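Local structure of putative ArsC family related protein (Bacteroides fragilis, 3GKX) at residues L100-E104 with R105-V109; D39-V43 with E44-A48. The protein is of unknown function but belongs to the ArsC family, thioredoxin-fold proteins related to arsenate reductases. One frame throughout, in Å; residues are numbered along the deposited sequence.

Interaction 1: residues L100-E104 with R105-V109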
loop_
_atom_site.group_PDB
_atom_site.type_symbol
_atom_site.label_atom_id
_atom_site.label_comp_id
_atom_site.label_asym_id
_atom_site.label_seq_id
_atom_site.Cartn_x
_atom_site.Cartn_y
_atom_site.Cartn_z
ATOM N N LEU B 100 -10.598 8.475 7.912
ATOM C CA LEU B 100 -9.155 8.591 7.660
ATOM C C LEU B 100 -8.597 9.371 8.810
ATOM O O LEU B 100 -9.259 10.313 9.289
ATOM C CB LEU B 100 -8.862 9.412 6.402
ATOM C CG LEU B 100 -9.410 8.837 5.127
ATOM C CD1 LEU B 100 -8.950 9.625 3.867
ATOM C CD2 LEU B 100 -8.934 7.392 5.103
ATOM N N VAL B 101 -7.384 9.024 9.237
ATOM C CA VAL B 101 -6.611 9.812 10.201
ATOM C C VAL B 101 -5.270 10.143 9.543
ATOM O O VAL B 101 -4.637 9.282 8.943
ATOM C CB VAL B 101 -6.395 9.076 11.545
ATOM C CG1 VAL B 101 -5.615 9.949 12.536
ATOM C CG2 VAL B 101 -7.693 8.738 12.160
ATOM N N VAL B 102 -4.867 11.399 9.636
ATOM C CA VAL B 102 -3.662 11.907 8.993
ATOM C C VAL B 102 -2.789 12.461 10.132
ATOM O O VAL B 102 -3.269 13.273 10.942
ATOM C CB VAL B 102 -4.033 13.045 7.991
ATOM C CG1 VAL B 102 -2.808 13.695 7.364
ATOM C CG2 VAL B 102 -4.968 12.529 6.935
ATOM N N THR B 103 -1.542 11.993 10.221
ATOM C CA THR B 103 -0.519 12.605 11.087
ATOM C C THR B 103 0.719 12.786 10.222
ATOM O O THR B 103 0.722 12.353 9.074
ATOM C CB THR B 103 -0.131 11.718 12.292
ATOM O OG1 THR B 103 0.496 10.542 11.796
ATOM C CG2 THR B 103 -1.379 11.265 13.100
ATOM N N GLU B 104 1.750 13.436 10.771
ATOM C CA GLU B 104 2.995 13.716 10.067
ATOM C C GLU B 104 3.682 12.453 9.542
ATOM O O GLU B 104 4.205 12.440 8.457
ATOM C CB GLU B 104 3.967 14.453 11.011
ATOM C CG GLU B 104 4.843 15.507 10.316
ATOM C CD GLU B 104 6.163 15.756 11.034
ATOM O OE1 GLU B 104 6.399 15.138 12.084
ATOM O OE2 GLU B 104 6.984 16.571 10.560
ATOM N N ARG B 105 3.701 11.395 10.337
ATOM C CA ARG B 105 4.420 10.183 9.963
ATOM C C ARG B 105 3.554 9.133 9.271
ATOM O O ARG B 105 4.084 8.332 8.508
ATOM C CB ARG B 105 5.061 9.545 11.195
ATOM C CG ARG B 105 6.466 10.027 11.455
ATOM C CD ARG B 105 7.105 9.336 12.665
ATOM N NE ARG B 105 8.529 9.588 12.668
ATOM C CZ ARG B 105 9.356 9.235 13.640
ATOM N NH1 ARG B 105 8.902 8.614 14.718
ATOM N NH2 ARG B 105 10.654 9.518 13.542
ATOM N N PHE B 106 2.242 9.105 9.536
ATOM C CA PHE B 106 1.374 8.062 8.915
ATOM C C PHE B 106 -0.072 8.471 8.656
ATOM O O PHE B 106 -0.560 9.386 9.281
ATOM C CB PHE B 106 1.399 6.769 9.723
ATOM C CG PHE B 106 1.131 6.974 11.158
ATOM C CD1 PHE B 106 -0.172 6.958 11.631
ATOM C CD2 PHE B 106 2.168 7.244 12.021
ATOM C CE1 PHE B 106 -0.422 7.206 12.973
ATOM C CE2 PHE B 106 1.945 7.466 13.349
ATOM C CZ PHE B 106 0.652 7.452 13.836
ATOM N N VAL B 107 -0.734 7.767 7.735
ATOM C CA VAL B 107 -2.129 7.947 7.461
ATOM C C VAL B 107 -2.820 6.617 7.623
ATOM O O VAL B 107 -2.415 5.628 7.007
ATOM C CB VAL B 107 -2.369 8.498 6.012
ATOM C CG1 VAL B 107 -3.908 8.435 5.610
ATOM C CG2 VAL B 107 -1.772 9.934 5.848
ATOM N N LEU B 108 -3.894 6.593 8.412
ATOM C CA LEU B 108 -4.709 5.388 8.570
ATOM C C LEU B 108 -6.034 5.478 7.804
ATOM O O LEU B 108 -6.700 6.527 7.770
ATOM C CB LEU B 108 -4.985 5.111 10.058
ATOM C CG LEU B 108 -3.812 5.296 11.023
ATOM C CD1 LEU B 108 -4.300 5.389 12.434
ATOM C CD2 LEU B 108 -2.761 4.159 10.853
ATOM N N VAL B 109 -6.423 4.366 7.198
ATOM C CA VAL B 109 -7.593 4.354 6.361
ATOM C C VAL B 109 -8.611 3.357 6.906
ATOM O O VAL B 109 -8.305 2.186 7.096
ATOM C CB VAL B 109 -7.191 3.970 4.927
ATOM C CG1 VAL B 109 -8.413 4.018 4.004
ATOM C CG2 VAL B 109 -6.042 4.868 4.436
#
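Phe106 and Thr103 meet where the chain reverses, after Glu104 and Arg105 have carried it round the bend. The phenylalanine ring lies with one face under the threonine hydroxyl: Thr103 OG1 sits 3.4 Å above the Phe106 ring plane, over its centre. Both groups swing in between their own backbone N and carbonyl carbon, OG1 at chi1 65° and the ring at 51°; with the turn holding the two residues close, these torsions set the hydroxyl over the ring. The hydroxyl also donates to Phe106 O, in the carbonyl plane and on a lone pair. Since Thr103 N reaches the same oxygen at 2.9 Å, almost straight out from the C=O bond, one threonine supplies Phe106 O with two donors. This closes a beta hairpin of the ArsC family's thioredoxin-like fold, whose strands 100-102 and 107-109 run antiparallel at 177°. Val107 stands opposite Val102 in a non-hydrogen-bonded pair; the two side chains run alongside one another, CG2 of Val107 being 4.2 Å from CG1 of Val102. On this face Trp49 of helix 43-53 lies against both valines. Leu108 pairs with Val101 through two backbone bonds, Leu108 N to Val101 O at 2.8 Å and Val101 N to Leu108 O at 3.0 Å. Their side chains turn to the other face, where Trp116 of helix 113-116 touches both. Val109 returns to the Val107 face and meets Leu100, whose side chain carries CD2 across to within 3.6 Å of Val109 CG1. Along its other edge strand 100-102 is backbone-bonded to strand 7-10, Leu100 to Leu9 and Val102 to Leu7.

Interaction 2: residues D39-V43 with E44-A48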
loop_
_atom_site.group_PDB
_atom_site.type_symbol
_atom_site.label_atom_id
_atom_site.label_comp_id
_atom_site.label_asym_id
_atom_site.label_seq_id
_atom_site.Cartn_x
_atom_site.Cartn_y
_atom_site.Cartn_z
ATOM N N ASP B 39 -16.093 18.783 3.533
ATOM C CA ASP B 39 -14.787 19.310 3.194
ATOM C C ASP B 39 -13.914 18.151 2.686
ATOM O O ASP B 39 -13.114 17.562 3.419
ATOM C CB ASP B 39 -14.193 20.077 4.383
ATOM C CG ASP B 39 -12.809 20.644 4.093
ATOM O OD1 ASP B 39 -12.389 20.677 2.910
ATOM O OD2 ASP B 39 -12.126 21.040 5.066
ATOM N N ASN B 40 -14.110 17.837 1.408
ATOM C CA ASN B 40 -13.586 16.620 0.822
ATOM C C ASN B 40 -12.098 16.757 0.511
ATOM O O ASN B 40 -11.631 17.876 0.334
ATOM C CB ASN B 40 -14.434 16.164 -0.378
ATOM C CG ASN B 40 -14.722 17.274 -1.380
ATOM O OD1 ASN B 40 -15.432 18.271 -1.102
ATOM N ND2 ASN B 40 -14.226 17.076 -2.588
ATOM N N PRO B 41 -11.331 15.638 0.563
ATOM C CA PRO B 41 -9.916 15.695 0.199
ATOM C C PRO B 41 -9.702 16.257 -1.215
ATOM O O PRO B 41 -10.495 15.958 -2.144
ATOM C CB PRO B 41 -9.448 14.213 0.258
ATOM C CG PRO B 41 -10.479 13.470 1.066
ATOM C CD PRO B 41 -11.654 14.433 1.350
ATOM N N THR B 42 -8.642 17.055 -1.365
ATOM C CA THR B 42 -8.231 17.593 -2.675
ATOM C C THR B 42 -7.120 16.746 -3.269
ATOM O O THR B 42 -6.437 15.989 -2.546
ATOM C CB THR B 42 -7.579 18.939 -2.499
ATOM O OG1 THR B 42 -6.402 18.740 -1.713
ATOM C CG2 THR B 42 -8.513 19.911 -1.781
ATOM N N VAL B 43 -6.875 16.911 -4.569
ATOM C CA VAL B 43 -5.777 16.188 -5.208
ATOM C C VAL B 43 -4.441 16.336 -4.451
ATOM O O VAL B 43 -3.709 15.365 -4.288
ATOM C CB VAL B 43 -5.604 16.582 -6.713
ATOM C CG1 VAL B 43 -4.298 15.990 -7.294
ATOM C CG2 VAL B 43 -6.804 16.128 -7.545
ATOM N N GLU B 44 -4.105 17.565 -4.041
ATOM C CA GLU B 44 -2.804 17.838 -3.413
ATOM C C GLU B 44 -2.693 17.076 -2.068
ATOM O O GLU B 44 -1.642 16.552 -1.717
ATOM C CB GLU B 44 -2.592 19.332 -3.218
ATOM C CG GLU B 44 -2.563 20.179 -4.528
ATOM C CD GLU B 44 -3.916 20.796 -4.902
ATOM O OE1 GLU B 44 -4.964 20.118 -4.832
ATOM O OE2 GLU B 44 -3.946 21.990 -5.300
ATOM N N GLU B 45 -3.804 16.976 -1.349
ATOM C CA GLU B 45 -3.830 16.193 -0.137
ATOM C C GLU B 45 -3.691 14.696 -0.406
ATOM O O GLU B 45 -2.809 14.035 0.138
ATOM C CB GLU B 45 -5.103 16.477 0.644
ATOM C CG GLU B 45 -4.993 17.776 1.412
ATOM C CD GLU B 45 -6.330 18.291 1.868
ATOM O OE1 GLU B 45 -7.380 17.846 1.362
ATOM O OE2 GLU B 45 -6.316 19.148 2.743
ATOM N N LEU B 46 -4.559 14.184 -1.269
ATOM C CA LEU B 46 -4.556 12.785 -1.585
ATOM C C LEU B 46 -3.179 12.335 -2.034
ATOM O O LEU B 46 -2.734 11.208 -1.722
ATOM C CB LEU B 46 -5.617 12.520 -2.642
ATOM C CG LEU B 46 -6.990 12.570 -1.962
ATOM C CD1 LEU B 46 -8.161 12.591 -2.965
ATOM C CD2 LEU B 46 -7.118 11.428 -1.011
ATOM N N LYS B 47 -2.505 13.218 -2.777
ATOM C CA LYS B 47 -1.190 12.890 -3.306
ATOM C C LYS B 47 -0.128 12.819 -2.218
ATOM O O LYS B 47 0.883 12.189 -2.408
ATOM C CB LYS B 47 -0.779 13.871 -4.411
ATOM C CG LYS B 47 -1.213 13.445 -5.826
ATOM C CD LYS B 47 -0.596 14.362 -6.904
ATOM C CE LYS B 47 -0.961 13.873 -8.330
ATOM N NZ LYS B 47 -1.038 14.954 -9.369
ATOM N N ALA B 48 -0.348 13.477 -1.091
ATOM C CA ALA B 48 0.535 13.318 0.091
ATOM C C ALA B 48 0.043 12.183 1.005
ATOM O O ALA B 48 0.841 11.410 1.552
ATOM C CB ALA B 48 0.626 14.636 0.872
#
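Thr42 and Glu45 form a capping box at the start of helix 43-53, a reciprocal exchange in which each residue's side chain accepts from the other's backbone N-H. Thr42 is the N-cap: its OG1, held by chi1 of 63° between the backbone N and carbonyl carbon, takes the bond from Glu45 N at 3.2 Å. In return Thr42 N donates to Glu45 OE1 over 3.1 Å, nearly straight at 167°, meeting the carboxylate on its anti side and somewhat out of its plane. With CG anti to its own carbonyl carbon (chi1 -79°) and the chain extended from there, Glu45 runs slantwise past Thr42 OG1 and brings OE1 to that N-H. Its other oxygen, OE2, makes a salt bridge with Arg34, whose NE also donates a hydrogen bond to Asp39 O; one arginine thus ties the capping glutamate to the incoming loop. Backbone bonds then set the helix going, Leu46 N to Thr42 O at 2.9 Å and Lys47 N to Val43 O. Apolar contact lies on the buried side, where Pro41 CB rests against Leu46 CG at 3.7 Å and touches both its methyls; Ile86 and Leu89 of helix 82-89 also pack on this leucine. On a more exposed flank Lys47 runs alongside Val43, and Lys47 NZ, salt-bridged to Glu83, lies 4.0 Å from Val43 CG1.

In the fold
Helix 43-53 connects the two sites: interaction 2 starts it, and further along it Trp49, Leu52 and Ser53 pack on the hairpin of interaction 1, Trp49 touching both Val102 and Val107. The centres of the two contacts are 13 Å apart and their nearest atoms about 5 Å, so they do not touch directly. In the sheet, strand 7-10 separates hairpin strand 100-102 from strand 32-35, which carries Arg34, the partner of Glu45. At the start of helix 15-26, just after strand 7-10, Cys14 and Cys17, both free thiols, are spaced like a thioredoxin-type CxxC, but any redox role remains conjectural.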